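Local structure of stromal cell-derived factor 2-like protein (Arabidopsis thaliana, 3MAL) at residues A[97-102]-A[146-151]; A[108-113]-A[174-179]; A[22-27]-A[64-69]. The protein takes part in protein quality control and the unfolded protein response of the endoplasmic reticulum, where it forms a complex with ERDJ3B and BIP1. One frame throughout, in Å; residues are numbered along the deposited sequence. Where two conformers were deposited one is given.

Contact 1 (A[97-102]-A[146-151]); sequences LHSHLH and LQHIDT
CG of His148 stands anti to its backbone N (chi1 -173°), and from there the imidazole extends over Ser99 of the facing segment; OG1 of Thr151 lies between its own backbone N and carbonyl carbon, beside that ring. This is a join in a beta-trefoil: 146-151 ends a barrel strand, and 97-102 is a strand of the other sheet just before it rounds a corner at Leu101, the centre of an inverse gamma turn. Ser99 CB sits 3.5 Å from the centroid of the His148 ring and only 4° off its normal, a CH-pi contact square over the face. The Ser99 carbonyl comes close as well, its O 3.4 Å from His148 CE1.

Both ring nitrogens are held. NE2 bonds the carbonyl of Gly124. His148 ND1 accepts from Thr151 N at 3.3 Å, the donor lying 29° out of the ring plane. His148 ND1 also bonds Thr151 OG1 at 2.7 Å, where either atom could be the donor. A carbonyl at NE2 and a backbone N-H at ND1 are consistent with a neutral ring protonated on NE2. Trp127 meets the ring edge-to-face, which should further limit its rotation.

The two hydroxyls do not meet directly. A water bridges them: it donates to Ser99 OG at 2.9 Å and lies 3.1 Å from Thr151 OG1. Ser99 OG also bonds Glu111 O, tying the water to the neighbouring strand.

Past the water the contact turns apolar. Leu101 and Thr151 pass each other running in opposite senses, Leu101 CD2 touching Thr151 CG2 at 3.9 Å, and the same threonine methyl packs on His100 CA. Beside it, His100 N is buried without a polar partner in the model; His148 CE1 is 4.0 Å from His100 N.

Contact 2 (A[108-113]-A[174-179]); sequences GNLEVS and GIREKK
Leu110 and Gly174 form an antiparallel hydrogen-bonded pair, and both backbone bonds of that pair are made. Leu110 N donates to Gly174 O at 3.0 Å, and Gly174 N returns a bond to Leu110 O at 2.9 Å. The pairing is short. Within these segments it is a single bridge, near the end of strand 170-175. Strands 110-115 and 170-175 also each pair with strand 49-54, so the three meet in turn as in the hairpin triplet of a beta-trefoil.

Van der Waals packing spreads from this pair. Gly174 has no side chain, and Leu110 leans in over its backbone, with Leu110 CB 3.8 Å from Gly174 CA. Two residues on from Leu110, Val112 CG2 comes within 3.8 Å of Gly174 N, while the rest of Val112 packs among Leu97, Leu155 and Val172. Asn109 and Ile175 run alongside each other in the same direction: Asn109 CG rests 3.7 Å from Ile175 CG2, and the amide turns its ND2 to Ser107 OG.

The third kind of contact is aliphatic against charged. Arg176, its chain bent at chi2 (-107°), crosses Leu110 at about a right angle. Leu110 CD2 meets the edge of the guanidinium, near its plane, 3.8 Å from Arg176 NE. In the leucine itself chi2 is -4°, which all but eclipses CD1 with CA and suggests local strain or a loosely defined side chain.

The chemistry is therefore divided: direction and register come from two backbone bonds, while the side chains add mostly shape. No charge is paired across the two segments, and the one cationic group that touches 108-113, the guanidinium of Arg176, offers its edge to a methyl.

Contact 3 (A[22-27]-A[64-69]); sequences SAIKLM and WIVKPV
Ser22 to Ile24 run antiparallel to Trp64 to Val66, joining the two strands that the first MIR repeat gives to the barrel of this beta-trefoil. Three backbone bonds hold them. Val66 N donates to Ser22 O at 3.0 Å; Ile24 and Trp64 exchange the other two, with Ile24 N 2.9 Å from Trp64 O and Trp64 N bonded to Ile24 O. The short segments cross at 111°, far from a flat antiparallel pair, and the bonding is confined to where they meet.

The tight part is the buried face that carries Ile24 and Trp64, with Val66 beyond them. Ile24 CG1 occupies the crowded position between backbone N and carbonyl carbon (chi1 68°), and Ile24 CD1 at the end of the chain meets Val66 CG2 at 3.9 Å; the two side chains cross obliquely. Leu88 of the next barrel strand packs on all three. The indole of Trp64 turns an edge to Ile24 O, in plane, and its NE1 bonds Leu35 O.

Ala23 and Ile65, on the opposite face, are only partly buried. This side is more open, and Ile65 was modelled in two conformers, so its methyl contact with Ala23 CB is doubtful. In the backbone of this pair, Ala23 CA makes a CA-H...O contact to Trp64 O at 3.4 Å.

How the contacts relate
From the N terminus, contact 3 comes first: 64-69 returns to 22-27 and closes the loop of the first MIR repeat within the barrel. Only then do 97-102 and 108-113 open contacts 1 and 2. The chain reaches 146-151, closing contact 1, before 174-179 closes contact 2, so these two loops cross, while contact 3 stands in series with both. Contact 2 lies within the non-barrel sheet; contact 1 ties that sheet to the barrel. Contacts 1 and 2 are neighbours, joined by a probable hydrogen bond from Glu111 N to His102 O. Contact 1 also reaches contact 3 through the core, Leu146 CD1 lying 3.6 Å from Leu26 CD2.

Contact 1 (A[97-102]-A[146-151])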
loop_
_atom_site.group_PDB
_atom_site.type_symbol
_atom_site.label_atom_id
_atom_site.label_comp_id
_atom_site.label_asym_id
_atom_site.label_seq_id
_atom_site.Cartn_x
_atom_site.Cartn_y
_atom_site.Cartn_z
ATOM N N LEU A 97 0.333 -3.816 5.303
ATOM C CA LEU A 97 -0.812 -3.401 4.469
ATOM C C LEU A 97 -1.712 -4.630 4.187
ATOM O O LEU A 97 -1.229 -5.660 3.719
ATOM C CB LEU A 97 -0.324 -2.794 3.140
ATOM C CG LEU A 97 -1.447 -2.128 2.325
ATOM C CD1 LEU A 97 -2.036 -0.927 3.105
ATOM C CD2 LEU A 97 -0.983 -1.747 0.887
ATOM N N HIS A 98 -3.004 -4.514 4.471
ATOM C CA HIS A 98 -3.884 -5.702 4.613
ATOM C C HIS A 98 -5.274 -5.410 4.044
ATOM O O HIS A 98 -5.758 -4.271 4.083
ATOM C CB HIS A 98 -4.011 -6.044 6.113
ATOM C CG HIS A 98 -4.641 -7.377 6.430
ATOM N ND1 HIS A 98 -3.926 -8.559 6.461
ATOM C CD2 HIS A 98 -5.898 -7.691 6.838
ATOM C CE1 HIS A 98 -4.725 -9.547 6.835
ATOM N NE2 HIS A 98 -5.925 -9.046 7.068
ATOM N N SER A 99 -5.916 -6.434 3.537
ATOM C CA SER A 99 -7.348 -6.377 3.154
ATOM C C SER A 99 -8.088 -7.707 3.468
ATOM O O SER A 99 -7.504 -8.618 3.943
ATOM C CB SER A 99 -7.707 -5.757 1.786
ATOM O OG SER A 99 -9.050 -5.413 1.585
ATOM N N HIS A 100 -9.403 -7.684 3.263
ATOM C CA HIS A 100 -10.333 -8.669 3.702
ATOM C C HIS A 100 -11.781 -8.190 3.441
ATOM O O HIS A 100 -12.010 -7.147 2.930
ATOM C CB HIS A 100 -10.093 -9.009 5.158
ATOM C CG HIS A 100 -9.895 -7.841 6.078
ATOM N ND1 HIS A 100 -10.175 -6.537 5.750
ATOM C CD2 HIS A 100 -9.417 -7.805 7.340
ATOM C CE1 HIS A 100 -9.927 -5.759 6.778
ATOM N NE2 HIS A 100 -9.459 -6.501 7.757
ATOM N N LEU A 101 -12.730 -9.038 3.754
ATOM C CA LEU A 101 -14.098 -8.742 3.426
ATOM C C LEU A 101 -14.818 -8.003 4.534
ATOM O O LEU A 101 -15.782 -8.509 5.073
ATOM C CB LEU A 101 -14.877 -9.991 3.008
ATOM C CG LEU A 101 -14.363 -10.871 1.870
ATOM C CD1 LEU A 101 -15.040 -12.218 1.719
ATOM C CD2 LEU A 101 -14.338 -10.193 0.599
ATOM N N HIS A 102 -14.322 -6.853 4.901
ATOM C CA HIS A 102 -15.022 -5.975 5.827
ATOM C C HIS A 102 -15.318 -4.706 5.047
ATOM O O HIS A 102 -14.601 -4.394 4.088
ATOM C CB HIS A 102 -14.135 -5.640 7.036
ATOM C CG HIS A 102 -14.117 -6.705 8.077
ATOM N ND1 HIS A 102 -13.071 -7.599 8.225
ATOM C CD2 HIS A 102 -15.027 -7.030 9.024
ATOM C CE1 HIS A 102 -13.340 -8.424 9.222
ATOM N NE2 HIS A 102 -14.514 -8.090 9.731
ATOM N N LEU A 146 -1.933 -1.908 -7.308
ATOM C CA LEU A 146 -1.677 -3.024 -6.389
ATOM C C LEU A 146 -2.994 -3.759 -6.154
ATOM O O LEU A 146 -3.966 -3.193 -5.633
ATOM C CB LEU A 146 -1.112 -2.502 -5.074
ATOM C CG LEU A 146 0.296 -1.902 -5.128
ATOM C CD1 LEU A 146 0.530 -1.090 -3.891
ATOM C CD2 LEU A 146 1.338 -3.003 -5.270
ATOM N N GLN A 147 -3.020 -5.023 -6.548
ATOM C CA GLN A 147 -4.233 -5.831 -6.434
ATOM C C GLN A 147 -4.132 -6.832 -5.287
ATOM O O GLN A 147 -3.238 -7.671 -5.247
ATOM C CB GLN A 147 -4.560 -6.531 -7.755
ATOM C CG GLN A 147 -5.935 -7.219 -7.720
ATOM C CD GLN A 147 -6.289 -7.950 -8.993
ATOM O OE1 GLN A 147 -5.410 -8.403 -9.734
ATOM N NE2 GLN A 147 -7.596 -8.069 -9.263
ATOM N N HIS A 148 -5.057 -6.724 -4.342
ATOM C CA HIS A 148 -5.048 -7.600 -3.195
ATOM C C HIS A 148 -5.304 -9.029 -3.693
ATOM O O HIS A 148 -6.308 -9.274 -4.357
ATOM C CB HIS A 148 -6.106 -7.137 -2.190
ATOM C CG HIS A 148 -6.081 -7.879 -0.878
ATOM N ND1 HIS A 148 -7.093 -8.730 -0.483
ATOM C CD2 HIS A 148 -5.180 -7.876 0.132
ATOM C CE1 HIS A 148 -6.812 -9.227 0.711
ATOM N NE2 HIS A 148 -5.659 -8.721 1.108
ATOM N N ILE A 149 -4.390 -9.946 -3.398
ATOM C CA ILE A 149 -4.501 -11.352 -3.860
ATOM C C ILE A 149 -5.809 -12.034 -3.425
ATOM O O ILE A 149 -6.526 -12.574 -4.273
ATOM C CB ILE A 149 -3.305 -12.252 -3.412
ATOM C CG1 ILE A 149 -1.960 -11.737 -3.944
ATOM C CG2 ILE A 149 -3.557 -13.760 -3.799
ATOM C CD1 ILE A 149 -1.786 -11.760 -5.457
ATOM N N ASP A 150 -6.135 -11.969 -2.129
ATOM C CA ASP A 150 -7.244 -12.763 -1.572
ATOM C C ASP A 150 -8.631 -12.286 -1.968
ATOM O O ASP A 150 -9.544 -13.107 -2.129
ATOM C CB ASP A 150 -7.118 -12.905 -0.035
ATOM C CG ASP A 150 -6.028 -13.895 0.371
ATOM O OD1 ASP A 150 -5.542 -14.624 -0.509
ATOM O OD2 ASP A 150 -5.634 -13.946 1.552
ATOM N N THR A 151 -8.795 -10.972 -2.125
ATOM C CA THR A 151 -10.090 -10.392 -2.461
ATOM C C THR A 151 -10.192 -9.916 -3.902
ATOM O O THR A 151 -11.285 -9.623 -4.369
ATOM C CB THR A 151 -10.428 -9.164 -1.575
ATOM O OG1 THR A 151 -9.401 -8.177 -1.724
ATOM C CG2 THR A 151 -10.576 -9.544 -0.104
HETATM O O HOH W 1 -8.937 -5.104 -1.309
#

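Contact 2 (A[108-113]-A[174-179])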
loop_
_atom_site.group_PDB
_atom_site.type_symbol
_atom_site.label_atom_id
_atom_site.label_comp_id
_atom_site.label_asym_id
_atom_site.label_seq_id
_atom_site.Cartn_x
_atom_site.Cartn_y
_atom_site.Cartn_z
ATOM N N GLY A 108 -18.111 2.006 2.004
ATOM C CA GLY A 108 -18.636 0.632 2.080
ATOM C C GLY A 108 -18.015 -0.282 1.037
ATOM O O GLY A 108 -18.664 -1.224 0.554
ATOM N N ASN A 109 -16.760 0.003 0.674
ATOM C CA ASN A 109 -15.983 -0.877 -0.203
ATOM C C ASN A 109 -15.086 -1.756 0.671
ATOM O O ASN A 109 -15.335 -1.874 1.872
ATOM C CB ASN A 109 -15.192 -0.052 -1.234
ATOM C CG ASN A 109 -16.104 0.573 -2.291
ATOM O OD1 ASN A 109 -16.786 -0.141 -3.026
ATOM N ND2 ASN A 109 -16.139 1.895 -2.345
ATOM N N LEU A 110 -14.077 -2.408 0.104
ATOM C CA LEU A 110 -13.290 -3.355 0.898
ATOM C C LEU A 110 -12.446 -2.556 1.875
ATOM O O LEU A 110 -11.734 -1.648 1.467
ATOM C CB LEU A 110 -12.367 -4.156 -0.030
ATOM C CG LEU A 110 -12.645 -5.560 -0.615
ATOM C CD1 LEU A 110 -13.935 -6.282 -0.156
ATOM C CD2 LEU A 110 -12.400 -5.601 -2.148
ATOM N N GLU A 111 -12.494 -2.902 3.155
ATOM C CA GLU A 111 -11.592 -2.263 4.109
ATOM C C GLU A 111 -10.112 -2.566 3.825
ATOM O O GLU A 111 -9.699 -3.734 3.619
ATOM C CB GLU A 111 -11.912 -2.702 5.522
ATOM C CG GLU A 111 -11.286 -1.832 6.605
ATOM C CD GLU A 111 -11.327 -2.526 7.940
ATOM O OE1 GLU A 111 -10.422 -3.348 8.213
ATOM O OE2 GLU A 111 -12.282 -2.270 8.692
ATOM N N VAL A 112 -9.320 -1.502 3.853
ATOM C CA VAL A 112 -7.876 -1.623 3.831
ATOM C C VAL A 112 -7.304 -1.232 5.188
ATOM O O VAL A 112 -7.511 -0.095 5.652
ATOM C CB VAL A 112 -7.257 -0.771 2.666
ATOM C CG1 VAL A 112 -5.742 -0.827 2.710
ATOM C CG2 VAL A 112 -7.722 -1.325 1.335
ATOM N N SER A 113 -6.601 -2.181 5.823
ATOM C CA SER A 113 -6.074 -1.978 7.174
ATOM C C SER A 113 -4.578 -2.254 7.286
ATOM O O SER A 113 -3.900 -2.620 6.299
ATOM C CB SER A 113 -6.826 -2.875 8.188
ATOM O OG SER A 113 -6.520 -4.254 7.988
ATOM N N GLY A 174 -10.550 -0.898 -1.102
ATOM C CA GLY A 174 -10.330 -1.776 -2.254
ATOM C C GLY A 174 -11.606 -1.838 -3.082
ATOM O O GLY A 174 -12.707 -1.927 -2.510
ATOM N N ILE A 175 -11.480 -1.709 -4.410
ATOM C CA ILE A 175 -12.633 -1.887 -5.327
ATOM C C ILE A 175 -12.275 -2.855 -6.428
ATOM O O ILE A 175 -11.092 -3.143 -6.676
ATOM C CB ILE A 175 -13.194 -0.568 -5.954
ATOM C CG1 ILE A 175 -12.291 -0.087 -7.108
ATOM C CG2 ILE A 175 -13.454 0.504 -4.856
ATOM C CD1 ILE A 175 -12.884 1.008 -7.946
ATOM N N ARG A 176 -13.286 -3.354 -7.112
ATOM C CA ARG A 176 -13.039 -4.480 -7.992
ATOM C C ARG A 176 -12.686 -4.135 -9.428
ATOM O O ARG A 176 -12.189 -4.991 -10.143
ATOM C CB ARG A 176 -14.213 -5.439 -7.928
ATOM C CG ARG A 176 -14.476 -5.895 -6.485
ATOM C CD ARG A 176 -14.062 -7.313 -6.228
ATOM N NE ARG A 176 -14.235 -7.670 -4.822
ATOM C CZ ARG A 176 -14.609 -8.880 -4.396
ATOM N NH1 ARG A 176 -14.888 -9.845 -5.277
ATOM N NH2 ARG A 176 -14.727 -9.123 -3.096
ATOM N N GLU A 177 -12.925 -2.893 -9.838
ATOM C CA GLU A 177 -12.640 -2.453 -11.206
ATOM C C GLU A 177 -11.429 -1.520 -11.294
ATOM O O GLU A 177 -11.231 -0.656 -10.432
ATOM C CB GLU A 177 -13.853 -1.673 -11.776
ATOM C CG GLU A 177 -15.150 -2.484 -11.874
ATOM C CD GLU A 177 -15.793 -2.731 -10.523
ATOM O OE1 GLU A 177 -15.838 -1.810 -9.682
ATOM O OE2 GLU A 177 -16.234 -3.853 -10.289
ATOM N N LYS A 178 -10.688 -1.635 -12.397
ATOM C CA LYS A 178 -9.623 -0.679 -12.717
ATOM C C LYS A 178 -10.230 0.671 -13.022
ATOM O O LYS A 178 -11.150 0.785 -13.848
ATOM C CB LYS A 178 -8.777 -1.159 -13.908
ATOM C CG LYS A 178 -8.133 -2.504 -13.693
ATOM C CD LYS A 178 -7.087 -2.785 -14.785
ATOM C CE LYS A 178 -6.261 -3.974 -14.388
ATOM N NZ LYS A 178 -5.145 -4.214 -15.357
ATOM N N LYS A 179 -9.763 1.695 -12.319
ATOM C CA LYS A 179 -10.212 3.053 -12.561
ATOM C C LYS A 179 -9.047 4.003 -12.385
ATOM O O LYS A 179 -7.992 3.617 -11.859
ATOM C CB LYS A 179 -11.325 3.449 -11.571
ATOM C CG LYS A 179 -12.596 2.615 -11.648
ATOM C CD LYS A 179 -13.646 3.169 -10.663
ATOM C CE LYS A 179 -14.947 2.382 -10.758
ATOM N NZ LYS A 179 -16.006 2.878 -9.812
#

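Contact 3 (A[22-27]-A[64-69])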
loop_
_atom_site.group_PDB
_atom_site.type_symbol
_atom_site.label_atom_id
_atom_site.label_comp_id
_atom_site.label_asym_id
_atom_site.label_seq_id
_atom_site.Cartn_x
_atom_site.Cartn_y
_atom_site.Cartn_z
ATOM N N SER A 22 13.586 -1.771 0.113
ATOM C CA SER A 22 13.605 -0.328 -0.027
ATOM C C SER A 22 12.454 0.322 0.747
ATOM O O SER A 22 11.414 -0.320 1.016
ATOM C CB SER A 22 13.563 0.077 -1.497
ATOM O OG SER A 22 12.221 0.165 -1.908
ATOM N N ALA A 23 12.670 1.580 1.139
ATOM C CA ALA A 23 11.618 2.374 1.777
ATOM C C ALA A 23 10.995 3.318 0.743
ATOM O O ALA A 23 11.702 4.009 0.005
ATOM C CB ALA A 23 12.156 3.166 2.964
ATOM N N ILE A 24 9.665 3.317 0.678
ATOM C CA ILE A 24 8.952 4.115 -0.316
ATOM C C ILE A 24 7.772 4.866 0.286
ATOM O O ILE A 24 7.251 4.478 1.338
ATOM C CB ILE A 24 8.424 3.251 -1.502
ATOM C CG1 ILE A 24 7.302 2.306 -1.051
ATOM C CG2 ILE A 24 9.609 2.571 -2.249
ATOM C CD1 ILE A 24 6.542 1.623 -2.197
ATOM N N LYS A 25 7.378 5.946 -0.384
ATOM C CA LYS A 25 6.026 6.458 -0.271
ATOM C C LYS A 25 5.248 6.051 -1.530
ATOM O O LYS A 25 5.837 5.793 -2.590
ATOM C CB LYS A 25 6.021 7.961 -0.059
ATOM C CG LYS A 25 6.767 8.382 1.189
ATOM C CD LYS A 25 6.446 9.835 1.560
ATOM C CE LYS A 25 7.171 10.219 2.860
ATOM N NZ LYS A 25 6.944 11.660 3.169
ATOM N N LEU A 26 3.937 5.908 -1.376
ATOM C CA LEU A 26 3.060 5.532 -2.465
ATOM C C LEU A 26 2.029 6.630 -2.642
ATOM O O LEU A 26 1.187 6.852 -1.761
ATOM C CB LEU A 26 2.395 4.184 -2.156
ATOM C CG LEU A 26 1.899 3.441 -3.391
ATOM C CD1 LEU A 26 3.059 2.862 -4.230
ATOM C CD2 LEU A 26 0.900 2.333 -2.965
ATOM N N MET A 27 2.112 7.336 -3.769
ATOM C CA MET A 27 1.245 8.456 -4.037
ATOM C C MET A 27 0.097 8.060 -4.959
ATOM O O MET A 27 0.315 7.446 -6.011
ATOM C CB MET A 27 2.046 9.596 -4.665
ATOM C CG MET A 27 1.249 10.892 -4.851
ATOM S SD MET A 27 2.073 12.138 -5.874
ATOM C CE MET A 27 1.715 11.493 -7.497
ATOM N N TRP A 64 6.763 3.009 3.863
ATOM C CA TRP A 64 6.464 1.578 3.776
ATOM C C TRP A 64 7.734 0.852 3.286
ATOM O O TRP A 64 8.428 1.359 2.400
ATOM C CB TRP A 64 5.299 1.335 2.781
ATOM C CG TRP A 64 4.050 2.066 3.173
ATOM C CD1 TRP A 64 3.729 3.384 2.881
ATOM C CD2 TRP A 64 2.968 1.550 3.962
ATOM N NE1 TRP A 64 2.513 3.703 3.448
ATOM C CE2 TRP A 64 2.026 2.596 4.115
ATOM C CE3 TRP A 64 2.695 0.301 4.539
ATOM C CZ2 TRP A 64 0.822 2.427 4.813
ATOM C CZ3 TRP A 64 1.494 0.133 5.257
ATOM C CH2 TRP A 64 0.575 1.198 5.387
ATOM N N ILE A 65 8.011 -0.328 3.840
ATOM C CA ILE A 65 9.100 -1.186 3.336
ATOM C C ILE A 65 8.572 -2.250 2.353
ATOM O O ILE A 65 7.641 -2.996 2.673
ATOM C CB ILE A 65 9.908 -1.841 4.485
ATOM C CG1 ILE A 65 10.440 -0.774 5.445
ATOM C CG2 ILE A 65 11.086 -2.643 3.923
ATOM C CD1 ILE A 65 11.339 0.226 4.715
ATOM N N VAL A 66 9.137 -2.310 1.137
ATOM C CA VAL A 66 8.717 -3.314 0.152
ATOM C C VAL A 66 9.364 -4.659 0.514
ATOM O O VAL A 66 10.597 -4.759 0.623
ATOM C CB VAL A 66 9.168 -2.941 -1.277
ATOM C CG1 VAL A 66 8.599 -3.923 -2.308
ATOM C CG2 VAL A 66 8.806 -1.504 -1.604
ATOM N N LYS A 67 8.530 -5.679 0.722
ATOM C CA LYS A 67 9.037 -7.005 1.086
ATOM C C LYS A 67 8.446 -8.147 0.230
ATOM O O LYS A 67 7.320 -8.032 -0.294
ATOM C CB LYS A 67 8.802 -7.267 2.584
ATOM C CG LYS A 67 9.712 -6.445 3.498
ATOM C CD LYS A 67 9.567 -6.845 4.990
ATOM C CE LYS A 67 10.437 -5.923 5.834
ATOM N NZ LYS A 67 10.628 -6.355 7.272
ATOM N N PRO A 68 9.212 -9.250 0.078
ATOM C CA PRO A 68 8.683 -10.447 -0.575
ATOM C C PRO A 68 7.762 -11.229 0.371
ATOM O O PRO A 68 7.623 -10.877 1.550
ATOM C CB PRO A 68 9.960 -11.248 -0.897
ATOM C CG PRO A 68 10.872 -10.933 0.196
ATOM C CD PRO A 68 10.602 -9.455 0.537
ATOM N N VAL A 69 7.108 -12.260 -0.145
ATOM C CA VAL A 69 6.409 -13.200 0.733
ATOM C C VAL A 69 7.460 -14.190 1.298
ATOM O O VAL A 69 8.389 -14.600 0.589
ATOM C CB VAL A 69 5.185 -13.896 0.040
ATOM C CG1 VAL A 69 4.442 -12.913 -0.868
ATOM C CG2 VAL A 69 5.592 -15.112 -0.734
#